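Local coordinates for protein GNA33 (Neisseria gonorrhoeae FA 1090, PDB 2G5D) that probably cleaves the beta-1,4 linkage between N-acetylmuramic acid and N-acetylglucosamine in peptidoglycan as an exolytic transglycosylase, leaving a 1,6-anhydro bond in the muramic acid residue, at residues K60-F65 with F86-H91; A356-V361 with Q402-Y407; G142-F147 with G219-K224. One frame throughout, in Å; residues are numbered along the deposited sequence.

Contact 1: residues K60-F65 with F86-H91. Unlike the reference sequence in segment 86-91: Ile-90 (reference Val).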
# COMPACT_ATOMS: atom_id res chain seq x y z
N LYS A 60 -16.00 -4.92 13.21
CA LYS A 60 -14.80 -4.33 12.67
C LYS A 60 -14.67 -4.59 11.16
O LYS A 60 -14.32 -3.66 10.42
CB LYS A 60 -13.55 -4.74 13.47
CG LYS A 60 -13.39 -3.90 14.73
CD LYS A 60 -12.20 -4.29 15.60
CE LYS A 60 -12.28 -3.65 16.99
NZ LYS A 60 -13.64 -3.85 17.65
N SER A 61 -14.99 -5.81 10.69
CA SER A 61 -14.96 -6.10 9.24
C SER A 61 -15.98 -5.25 8.52
O SER A 61 -15.72 -4.77 7.41
CB SER A 61 -15.27 -7.59 8.93
OG SER A 61 -14.45 -8.44 9.70
N LEU A 62 -17.15 -5.05 9.15
CA LEU A 62 -18.19 -4.17 8.55
C LEU A 62 -17.74 -2.72 8.45
O LEU A 62 -17.95 -2.10 7.41
CB LEU A 62 -19.57 -4.31 9.23
CG LEU A 62 -20.74 -3.47 8.66
CD1 LEU A 62 -21.04 -3.83 7.20
CD2 LEU A 62 -21.98 -3.62 9.49
N GLN A 63 -17.14 -2.17 9.52
CA GLN A 63 -16.50 -0.85 9.43
C GLN A 63 -15.55 -0.76 8.23
O GLN A 63 -15.61 0.18 7.44
CB GLN A 63 -15.72 -0.53 10.71
CG GLN A 63 -16.60 -0.14 11.89
CD GLN A 63 -15.81 0.00 13.15
OE1 GLN A 63 -15.26 -0.98 13.67
NE2 GLN A 63 -15.73 1.19 13.66
N SER A 64 -14.68 -1.76 8.10
CA SER A 64 -13.68 -1.76 7.04
C SER A 64 -14.35 -1.81 5.66
O SER A 64 -14.01 -1.03 4.76
CB SER A 64 -12.72 -2.93 7.28
OG SER A 64 -11.62 -2.91 6.41
N PHE A 65 -15.35 -2.68 5.49
CA PHE A 65 -16.11 -2.76 4.21
C PHE A 65 -16.80 -1.45 3.82
O PHE A 65 -16.78 -1.05 2.65
CB PHE A 65 -17.12 -3.93 4.20
CG PHE A 65 -17.76 -4.17 2.84
CD1 PHE A 65 -17.01 -4.59 1.75
CD2 PHE A 65 -19.13 -3.95 2.65
CE1 PHE A 65 -17.60 -4.79 0.49
CE2 PHE A 65 -19.75 -4.15 1.40
CZ PHE A 65 -18.99 -4.58 0.32
N PHE A 86 -24.60 -0.16 4.77
CA PHE A 86 -24.93 1.06 5.52
C PHE A 86 -26.26 0.99 6.27
O PHE A 86 -26.51 1.78 7.17
CB PHE A 86 -24.82 2.31 4.62
CG PHE A 86 -23.41 2.83 4.51
CD1 PHE A 86 -22.50 2.25 3.62
CD2 PHE A 86 -22.98 3.87 5.34
CE1 PHE A 86 -21.17 2.71 3.54
CE2 PHE A 86 -21.64 4.35 5.27
CZ PHE A 86 -20.74 3.77 4.36
N GLN A 87 -27.08 0.00 5.93
CA GLN A 87 -28.30 -0.30 6.67
C GLN A 87 -28.11 -1.45 7.69
O GLN A 87 -29.06 -1.91 8.30
CB GLN A 87 -29.44 -0.58 5.68
CG GLN A 87 -29.88 0.69 4.93
CD GLN A 87 -30.83 0.42 3.76
OE1 GLN A 87 -31.37 1.37 3.16
NE2 GLN A 87 -31.03 -0.86 3.41
N THR A 88 -26.86 -1.90 7.86
CA THR A 88 -26.48 -2.91 8.82
C THR A 88 -25.82 -2.30 10.08
O THR A 88 -24.84 -1.56 9.96
CB THR A 88 -25.50 -3.90 8.16
OG1 THR A 88 -26.08 -4.38 6.94
CG2 THR A 88 -25.16 -5.06 9.09
N PRO A 89 -26.35 -2.59 11.30
CA PRO A 89 -25.73 -2.04 12.51
C PRO A 89 -24.26 -2.44 12.69
O PRO A 89 -23.88 -3.56 12.32
CB PRO A 89 -26.57 -2.66 13.66
CG PRO A 89 -27.86 -2.99 13.03
CD PRO A 89 -27.52 -3.43 11.63
N ILE A 90 -23.46 -1.54 13.25
CA ILE A 90 -22.07 -1.87 13.55
C ILE A 90 -22.01 -2.72 14.81
O ILE A 90 -21.71 -2.21 15.91
CB ILE A 90 -21.14 -0.61 13.67
CG1 ILE A 90 -21.28 0.28 12.43
CG2 ILE A 90 -19.67 -1.04 13.83
CD1 ILE A 90 -20.55 -0.22 11.19
N HIS A 91 -22.29 -4.02 14.63
CA HIS A 91 -22.32 -5.05 15.67
C HIS A 91 -22.09 -6.38 15.01
O HIS A 91 -22.66 -6.65 13.96
CB HIS A 91 -23.67 -5.11 16.40
CG HIS A 91 -23.63 -5.89 17.68
ND1 HIS A 91 -23.57 -7.27 17.72
CD2 HIS A 91 -23.65 -5.48 18.97
CE1 HIS A 91 -23.53 -7.67 18.97
NE2 HIS A 91 -23.58 -6.61 19.76

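Contact 2: residues A356-V361 with Q402-Y407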
# COMPACT_ATOMS: atom_id res chain seq x y z
N ALA A 356 -6.51 -16.95 6.90
CA ALA A 356 -6.08 -17.88 7.90
C ALA A 356 -4.55 -17.95 7.90
O ALA A 356 -3.93 -18.45 6.96
CB ALA A 356 -6.67 -19.27 7.60
N THR A 357 -3.93 -17.43 8.96
CA THR A 357 -2.47 -17.40 9.02
C THR A 357 -1.95 -17.57 10.45
O THR A 357 -2.64 -18.13 11.30
CB THR A 357 -1.87 -16.17 8.21
OG1 THR A 357 -0.45 -16.24 8.17
CG2 THR A 357 -2.34 -14.83 8.75
N ALA A 358 -0.72 -17.13 10.69
CA ALA A 358 -0.17 -17.09 12.04
C ALA A 358 0.18 -15.66 12.43
O ALA A 358 0.71 -14.90 11.61
CB ALA A 358 1.04 -17.99 12.14
N HIS A 359 -0.14 -15.30 13.67
CA HIS A 359 0.27 -14.02 14.25
C HIS A 359 1.80 -13.87 14.21
O HIS A 359 2.51 -14.75 14.69
CB HIS A 359 -0.27 -13.89 15.67
CG HIS A 359 -0.14 -12.51 16.24
ND1 HIS A 359 1.06 -12.00 16.69
CD2 HIS A 359 -1.06 -11.54 16.44
CE1 HIS A 359 0.88 -10.77 17.13
NE2 HIS A 359 -0.40 -10.47 17.00
N PRO A 360 2.32 -12.76 13.62
CA PRO A 360 3.76 -12.54 13.41
C PRO A 360 4.66 -12.54 14.65
O PRO A 360 5.88 -12.68 14.51
CB PRO A 360 3.82 -11.17 12.71
CG PRO A 360 2.53 -10.53 13.00
CD PRO A 360 1.53 -11.65 13.07
N VAL A 361 4.10 -12.38 15.85
CA VAL A 361 4.90 -12.50 17.08
C VAL A 361 4.47 -13.69 17.95
O VAL A 361 5.32 -14.51 18.33
CB VAL A 361 5.00 -11.15 17.89
CG1 VAL A 361 5.30 -9.96 16.98
CG2 VAL A 361 3.73 -10.87 18.71
N GLN A 402 6.21 -10.23 10.17
CA GLN A 402 5.27 -11.02 9.40
C GLN A 402 5.85 -11.58 8.10
O GLN A 402 6.09 -10.84 7.13
CB GLN A 402 4.03 -10.19 9.10
CG GLN A 402 2.95 -10.99 8.46
CD GLN A 402 1.64 -10.80 9.13
OE1 GLN A 402 1.09 -9.70 9.12
NE2 GLN A 402 1.12 -11.87 9.72
N LYS A 403 6.07 -12.89 8.11
CA LYS A 403 6.43 -13.68 6.91
C LYS A 403 5.97 -15.13 7.10
O LYS A 403 6.75 -16.00 7.52
CB LYS A 403 7.93 -13.59 6.59
CG LYS A 403 8.83 -13.07 7.73
CD LYS A 403 9.43 -14.17 8.60
CE LYS A 403 10.15 -13.54 9.80
NZ LYS A 403 10.89 -14.53 10.63
N THR A 404 4.70 -15.37 6.77
CA THR A 404 3.95 -16.58 7.19
C THR A 404 3.19 -17.25 6.04
O THR A 404 2.77 -16.60 5.07
CB THR A 404 2.90 -16.26 8.31
OG1 THR A 404 1.98 -15.24 7.85
CG2 THR A 404 3.55 -15.79 9.57
N THR A 405 2.99 -18.56 6.18
CA THR A 405 2.05 -19.28 5.33
C THR A 405 0.63 -18.80 5.65
O THR A 405 0.30 -18.52 6.80
CB THR A 405 2.14 -20.81 5.56
OG1 THR A 405 3.46 -21.25 5.25
CG2 THR A 405 1.15 -21.56 4.69
N GLY A 406 -0.20 -18.69 4.62
CA GLY A 406 -1.58 -18.34 4.83
C GLY A 406 -2.49 -18.91 3.77
O GLY A 406 -2.04 -19.30 2.69
N TYR A 407 -3.77 -18.96 4.11
CA TYR A 407 -4.83 -19.47 3.25
C TYR A 407 -5.82 -18.36 3.06
O TYR A 407 -6.06 -17.60 3.99
CB TYR A 407 -5.51 -20.66 3.90
CG TYR A 407 -4.53 -21.77 4.16
CD1 TYR A 407 -3.98 -21.96 5.42
CD2 TYR A 407 -4.12 -22.59 3.12
CE1 TYR A 407 -3.05 -22.96 5.64
CE2 TYR A 407 -3.20 -23.61 3.33
CZ TYR A 407 -2.66 -23.78 4.59
OH TYR A 407 -1.75 -24.80 4.79

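Contact 3: residues G142-F147 with G219-K224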
# COMPACT_ATOMS: atom_id res chain seq x y z
N GLY A 142 6.20 18.12 -1.10
CA GLY A 142 5.10 17.78 -1.97
C GLY A 142 5.55 17.83 -3.41
O GLY A 142 6.74 17.96 -3.69
N ILE A 143 4.60 17.70 -4.34
CA ILE A 143 4.91 17.78 -5.77
C ILE A 143 5.59 19.12 -6.14
O ILE A 143 5.01 20.20 -5.94
CB ILE A 143 3.66 17.52 -6.65
CG1 ILE A 143 3.18 16.07 -6.46
CG2 ILE A 143 3.96 17.79 -8.13
CD1 ILE A 143 1.71 15.85 -6.81
N PRO A 144 6.83 19.06 -6.66
CA PRO A 144 7.60 20.24 -7.04
C PRO A 144 6.90 21.14 -8.07
O PRO A 144 6.01 20.69 -8.79
CB PRO A 144 8.88 19.65 -7.64
CG PRO A 144 8.99 18.31 -7.04
CD PRO A 144 7.59 17.82 -6.90
N ASP A 145 7.31 22.41 -8.10
CA ASP A 145 6.75 23.40 -9.02
C ASP A 145 7.01 23.10 -10.50
O ASP A 145 6.29 23.59 -11.37
CB ASP A 145 7.32 24.78 -8.70
CG ASP A 145 7.00 25.24 -7.29
OD1 ASP A 145 6.21 24.55 -6.59
OD2 ASP A 145 7.54 26.29 -6.89
N ASP A 146 8.04 22.31 -10.78
CA ASP A 146 8.45 22.02 -12.16
C ASP A 146 8.35 20.53 -12.49
O ASP A 146 8.90 20.06 -13.49
CB ASP A 146 9.88 22.51 -12.40
CG ASP A 146 10.91 21.75 -11.56
OD1 ASP A 146 10.59 21.33 -10.43
OD2 ASP A 146 12.05 21.58 -12.04
N PHE A 147 7.65 19.79 -11.64
CA PHE A 147 7.50 18.35 -11.81
C PHE A 147 6.33 18.10 -12.75
O PHE A 147 5.20 18.45 -12.44
CB PHE A 147 7.25 17.72 -10.44
CG PHE A 147 7.09 16.23 -10.46
CD1 PHE A 147 8.19 15.40 -10.29
CD2 PHE A 147 5.83 15.66 -10.59
CE1 PHE A 147 8.04 14.02 -10.28
CE2 PHE A 147 5.68 14.28 -10.59
CZ PHE A 147 6.80 13.46 -10.43
N GLY A 219 20.02 19.04 -2.06
CA GLY A 219 19.42 20.37 -2.10
C GLY A 219 18.88 20.85 -3.43
O GLY A 219 18.63 22.04 -3.60
N ALA A 220 18.69 19.93 -4.38
CA ALA A 220 18.21 20.30 -5.72
C ALA A 220 16.79 20.86 -5.78
O ALA A 220 16.41 21.45 -6.78
CB ALA A 220 18.36 19.13 -6.70
N LEU A 221 16.01 20.67 -4.72
CA LEU A 221 14.64 21.19 -4.68
C LEU A 221 14.51 22.49 -3.90
O LEU A 221 13.40 22.97 -3.67
CB LEU A 221 13.67 20.13 -4.12
CG LEU A 221 13.49 18.80 -4.87
CD1 LEU A 221 12.43 17.97 -4.18
CD2 LEU A 221 13.13 18.99 -6.32
N ASP A 222 15.64 23.07 -3.49
CA ASP A 222 15.63 24.35 -2.79
C ASP A 222 14.94 25.43 -3.61
O ASP A 222 15.40 25.77 -4.71
CB ASP A 222 17.04 24.79 -2.41
CG ASP A 222 17.59 24.06 -1.20
OD1 ASP A 222 16.81 23.36 -0.51
OD2 ASP A 222 18.80 24.19 -0.92
N GLY A 223 13.83 25.93 -3.08
CA GLY A 223 13.09 27.04 -3.67
C GLY A 223 12.03 26.69 -4.70
O GLY A 223 11.41 27.58 -5.27
N LYS A 224 11.80 25.40 -4.96
CA LYS A 224 10.90 25.00 -6.05
C LYS A 224 9.98 23.81 -5.74
O LYS A 224 9.53 23.10 -6.65
CB LYS A 224 11.69 24.76 -7.35
CG LYS A 224 12.69 23.61 -7.30
CD LYS A 224 13.25 23.33 -8.68
CE LYS A 224 13.83 21.93 -8.74
NZ LYS A 224 14.50 21.70 -10.05

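Contact 1: residues K60-F65 with F86-H91
Thr-88 is the first residue of the connection 86-91 to meet helix 58-72, and it does so through carbon: its CG2 lies 3.5 Å from Leu-62 CD2, the two side chains crossing obliquely. The hydroxyl turns back, OG1 bonded to the carbonyl O of Gln-84, so a threonine suits a place that needs a methyl for one helix and a polar group for the end of helix 79-86. Its own carbonyl O accepts from Arg-66 NH2, tying the connection to helix 58-72. Pro-89 contributes backbone, its O standing 3.4 Å from Leu-62 CD2. That methyl is shared by Thr-88, Pro-89 and, more loosely, Ile-90. Leu-62 reaches them because its CG is anti to the backbone N (chi1 -178°), which carries the branch outward from the helix.

At Ile-90, the centre of an inverse gamma turn, the CA atoms come closest, Ile-90 to Leu-62, 6.7 Å. The isoleucine straddles two residues: CD1 sits 4.1 Å from Leu-62 CD2, while CG2 rests 3.7 Å from Gln-63 CG. The last pair meets at about a right angle, the glutamine offering its aliphatic carbons. His-91 then N-caps the next helix, ND1 accepting from Phe-93 N. Leu-62 is thus buried against Ala-85 of helix 79-86, Phe-98 of helix 92-102 and the connection between those two helices, an ordinary helical packing core.

Contact 2: residues A356-V361 with Q402-Y407
Backbone hydrogen bonds join Ala-356 and Tyr-407 in both directions, as an antiparallel hydrogen-bonded pair. Ala-356 N gives to Tyr-407 O at 3.0 Å, and Tyr-407 N gives to Ala-356 O at 2.9 Å; that same carbonyl also receives a CA-H...O contact from Gly-406 CA at 3.2 Å. A CB on Gly-406 would lie only 3.4 Å from Thr-357 CB, a tight fit, so glycine suits this place.

Beyond this pair, side chains take over the polar bonding. Thr-357 OG1, anti to its backbone N (chi1 -175°), gives its proton to Thr-405 O at 2.8 Å, arriving from above the carbonyl plane. It also lies 2.6 Å from Thr-404 OG1, whose proton may go to it or, more weakly, to Val-118 O. Threonine suits both places, its short branch matching the gap between the strands.

The one apolar pair is Ala-356 CB with Tyr-407 CB, 4.1 Å apart on the same face of the sheet. At the other end the amide of Gln-402 packs by van der Waals contact over Pro-360 CG and CD, NE2 coming 3.4 Å from CD; OE1 is hydrogen-bonded to Trp-389 NE1. All this lies within the 3D domain, of the double-psi beta-barrel clan. The chemistry implies a strand pairing that passes from backbone to hydroxyl bonds, with Ala-358 N left buried and without a partner in the model.

Contact 3: residues G142-F147 with G219-K224
Asp-145 N donates to Lys-224 O at 2.7 Å and 167°, a nearly straight bond that ties one loop backbone to the other. The donor is tilted from the plane of that carbonyl, and the Asp-145 carboxylate lies close by, its CG 3.4 Å from Lys-224 O.

The second polar link is a salt bridge. Lys-224 NZ gives a hydrogen bond to Asp-146 OD2 at 3.2 Å, reaching it on the syn side, 31° out of the carboxylate plane. Asp-146 CG sits between the backbone N and carbonyl carbon (chi1 65°), and the extended lysine, whose length suits this span, brings CE within 3.7 Å of Asp-146 OD1. Each charged group has another partner: OD1 bonds to Tyr-210 OH, and NZ to His-211 NE2.

The two loops belong to the MltA-specific insert domain and are built from beta turns. Gly-219 leaves helix 213-217 through a Schellman motif and starts a type I turn to Asp-222; Leu-221 to Lys-224 form a type II turn with Gly-223 at positive phi, closed by Lys-224 N to Leu-221 O at 3.2 Å. The type I turn from Pro-144 to Phe-147 has only a weak closing bond, Phe-147 N to Pro-144 O, but Asn-171 ND2 serves both Pro-144 O and Phe-147 O.

The apolar side is slight: Pro-144 CG meets Leu-221 CD2 at 4.3 Å, and both side chains also rest on Tyr-210 and Phe-314.

How the contacts relate
The chemistry of the three contacts follows their place in the fold: apolar, with no hydrogen bond across it, at the helical packing of contact 1; regular pairing helped by hydroxyls between the strands of the 3D domain in contact 2; charge and a lone backbone bond between the loops of the MltA-specific insert domain in contact 3. All three are partly buried, but only in contact 2 are more than half of the touching residues buried. Contacts 1 and 2 have centres about 25 Å apart, whereas contact 3 lies about 42 Å, centre to centre, from each of them and across the chain's centre. No helix or strand is common to any two.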